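Local coordinates for Sel1 repeat family protein (Pseudomonas aeruginosa, PDB 6LCH) that probably serves as an immunity protein that binds and neutralises the type VI secretion phospholipase effector PldB, at residues D25-E30 / V47-K52. Sequence-based numbering, arbitrary orientation.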
loop_
_atom_site.group_PDB
_atom_site.type_symbol
_atom_site.label_atom_id
_atom_site.label_comp_id
_atom_site.label_asym_id
_atom_site.label_seq_id
_atom_site.Cartn_x
_atom_site.Cartn_y
_atom_site.Cartn_z
ATOM N N ASP A 25 -2.772 -10.796 -18.814
ATOM C CA ASP A 25 -2.895 -9.452 -18.262
ATOM C C ASP A 25 -4.105 -8.722 -18.829
ATOM O O ASP A 25 -4.679 -7.857 -18.158
ATOM C CB ASP A 25 -1.619 -8.655 -18.529
ATOM C CG ASP A 25 -1.572 -7.353 -17.751
ATOM O OD1 ASP A 25 -1.435 -7.402 -16.511
ATOM O OD2 ASP A 25 -1.660 -6.282 -18.381
ATOM N N ALA A 26 -4.501 -9.050 -20.059
ATOM C CA ALA A 26 -5.710 -8.467 -20.629
ATOM C C ALA A 26 -6.952 -8.964 -19.900
ATOM O O ALA A 26 -7.864 -8.180 -19.614
ATOM C CB ALA A 26 -5.790 -8.787 -22.124
ATOM N N TRP A 27 -7.006 -10.262 -19.592
ATOM C CA TRP A 27 -8.097 -10.776 -18.770
ATOM C C TRP A 27 -8.124 -10.087 -17.416
ATOM O O TRP A 27 -9.193 -9.718 -16.913
ATOM C CB TRP A 27 -7.946 -12.280 -18.558
ATOM C CG TRP A 27 -8.137 -13.107 -19.761
ATOM C CD1 TRP A 27 -8.935 -12.837 -20.832
ATOM C CD2 TRP A 27 -7.522 -14.368 -20.021
ATOM N NE1 TRP A 27 -8.847 -13.854 -21.752
ATOM C CE2 TRP A 27 -7.983 -14.806 -21.276
ATOM C CE3 TRP A 27 -6.617 -15.168 -19.317
ATOM C CZ2 TRP A 27 -7.579 -16.008 -21.837
ATOM C CZ3 TRP A 27 -6.216 -16.358 -19.873
ATOM C CH2 TRP A 27 -6.694 -16.768 -21.123
ATOM N N TYR A 28 -6.950 -9.921 -16.811
ATOM C CA TYR A 28 -6.855 -9.359 -15.471
ATOM C C TYR A 28 -7.333 -7.915 -15.443
ATOM O O TYR A 28 -8.099 -7.520 -14.555
ATOM C CB TYR A 28 -5.412 -9.460 -14.982
ATOM C CG TYR A 28 -5.071 -8.496 -13.876
ATOM C CD1 TYR A 28 -4.369 -7.326 -14.140
ATOM C CD2 TYR A 28 -5.442 -8.758 -12.567
ATOM C CE1 TYR A 28 -4.050 -6.449 -13.132
ATOM C CE2 TYR A 28 -5.136 -7.879 -11.552
ATOM C CZ TYR A 28 -4.439 -6.727 -11.841
ATOM O OH TYR A 28 -4.125 -5.855 -10.829
ATOM N N ARG A 29 -6.882 -7.108 -16.407
ATOM C CA ARG A 29 -7.250 -5.696 -16.430
ATOM C C ARG A 29 -8.729 -5.493 -16.754
ATOM O O ARG A 29 -9.333 -4.521 -16.283
ATOM C CB ARG A 29 -6.371 -4.944 -17.428
ATOM C CG ARG A 29 -4.989 -4.613 -16.898
ATOM C CD ARG A 29 -4.178 -3.804 -17.900
ATOM N NE ARG A 29 -3.597 -4.644 -18.947
ATOM C CZ ARG A 29 -3.998 -4.644 -20.214
ATOM N NH1 ARG A 29 -4.986 -3.847 -20.604
ATOM N NH2 ARG A 29 -3.412 -5.442 -21.096
ATOM N N GLU A 30 -9.333 -6.382 -17.549
ATOM C CA GLU A 30 -10.777 -6.299 -17.755
ATOM C C GLU A 30 -11.529 -6.650 -16.479
ATOM O O GLU A 30 -12.507 -5.980 -16.119
ATOM C CB GLU A 30 -11.224 -7.219 -18.896
ATOM C CG GLU A 30 -12.746 -7.374 -18.974
ATOM C CD GLU A 30 -13.225 -8.148 -20.193
ATOM O OE1 GLU A 30 -12.412 -8.416 -21.100
ATOM O OE2 GLU A 30 -14.428 -8.485 -20.241
ATOM N N VAL A 47 -14.832 -13.370 -11.815
ATOM C CA VAL A 47 -14.115 -14.553 -11.346
ATOM C C VAL A 47 -13.542 -15.329 -12.524
ATOM O O VAL A 47 -12.401 -15.803 -12.478
ATOM C CB VAL A 47 -15.041 -15.433 -10.484
ATOM C CG1 VAL A 47 -14.399 -16.790 -10.219
ATOM C CG2 VAL A 47 -15.388 -14.735 -9.173
ATOM N N GLY A 48 -14.319 -15.460 -13.602
ATOM C CA GLY A 48 -13.835 -16.182 -14.768
ATOM C C GLY A 48 -12.554 -15.592 -15.324
ATOM O O GLY A 48 -11.559 -16.296 -15.504
ATOM N N LEU A 49 -12.556 -14.282 -15.578
ATOM C CA LEU A 49 -11.369 -13.617 -16.106
ATOM C C LEU A 49 -10.191 -13.750 -15.151
ATOM O O LEU A 49 -9.095 -14.163 -15.553
ATOM C CB LEU A 49 -11.673 -12.145 -16.371
ATOM C CG LEU A 49 -12.698 -11.873 -17.467
ATOM C CD1 LEU A 49 -13.352 -10.524 -17.243
ATOM C CD2 LEU A 49 -12.033 -11.935 -18.831
ATOM N N TYR A 50 -10.401 -13.396 -13.878
ATOM C CA TYR A 50 -9.345 -13.504 -12.877
ATOM C C TYR A 50 -8.751 -14.906 -12.847
ATOM O O TYR A 50 -7.525 -15.074 -12.864
ATOM C CB TYR A 50 -9.894 -13.136 -11.498
ATOM C CG TYR A 50 -9.793 -11.671 -11.140
ATOM C CD1 TYR A 50 -8.892 -10.832 -11.787
ATOM C CD2 TYR A 50 -10.590 -11.130 -10.138
ATOM C CE1 TYR A 50 -8.798 -9.493 -11.454
ATOM C CE2 TYR A 50 -10.504 -9.798 -9.797
ATOM C CZ TYR A 50 -9.607 -8.983 -10.453
ATOM O OH TYR A 50 -9.526 -7.650 -10.113
ATOM N N SER A 51 -9.610 -15.928 -12.785
ATOM C CA SER A 51 -9.117 -17.299 -12.700
ATOM C C SER A 51 -8.374 -17.695 -13.967
ATOM O O SER A 51 -7.299 -18.305 -13.900
ATOM C CB SER A 51 -10.274 -18.259 -12.429
ATOM O OG SER A 51 -11.059 -17.807 -11.339
ATOM N N LYS A 52 -8.936 -17.355 -15.131
ATOM C CA LYS A 52 -8.256 -17.611 -16.397
ATOM C C LYS A 52 -6.859 -17.004 -16.401
ATOM O O LYS A 52 -5.892 -17.645 -16.829
ATOM C CB LYS A 52 -9.082 -17.049 -17.556
ATOM C CG LYS A 52 -10.210 -17.950 -18.038
ATOM C CD LYS A 52 -10.995 -17.292 -19.176
ATOM C CE LYS A 52 -12.024 -16.293 -18.654
ATOM N NZ LYS A 52 -12.675 -15.492 -19.736
#
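With CG anti to the carbonyl carbon (chi1 -68°), the indole of Trp27 leans across to the facing helix, while Lys52, whose first torsion is of the same kind, folds back at chi3 (-81°) to run over one face of that ring. The two meet in an antiparallel helix hairpin, helix 22-34 against helix 43-55, the alpha-alpha arrangement from which Sel1 solenoids, relatives of the TPR, are built. The local axes approach to 7.9 Å, so the helices pack closely enough for side chains to reach the opposite backbone.

The lysine chain grips the indole twice. Its CB sits 3.9 Å from the centroid of the six-membered ring as a CH-pi contact, and its NZ lies over the five-membered ring, 4.8 Å from that centroid, a cation-pi pair in which the ammonium probably gains from the negative potential over the ring face. Arg56 touches the same tryptophan from the loop beyond. Beside this pair, Leu49 lies between the two helices, with its CB 3.5 Å from Trp27 O. Leu49 CD2 approaches Trp27 CD1 obliquely, and Leu49 CD1 packs on CG of the extended Glu30 chain at 3.6 Å. Ala31 and Leu34 continue this apolar seam along helix 22-34.

Toward helix 59-70 the tyrosines take over. Tyr28, with CG anti to the backbone N (chi1 159°), stacks on His58, in the turn before that helix, whose NE2 is hydrogen-bonded to Asp25 OD1. Helix 59-70 itself packs against the hairpin through Lys60 and Asn64, both touched by Tyr28, and Asn64 also holds the hydroxyl of Tyr50. Between the two tyrosines themselves the side chains cross obliquely, Tyr28 CD2 lying 3.6 Å from Tyr50 CE1.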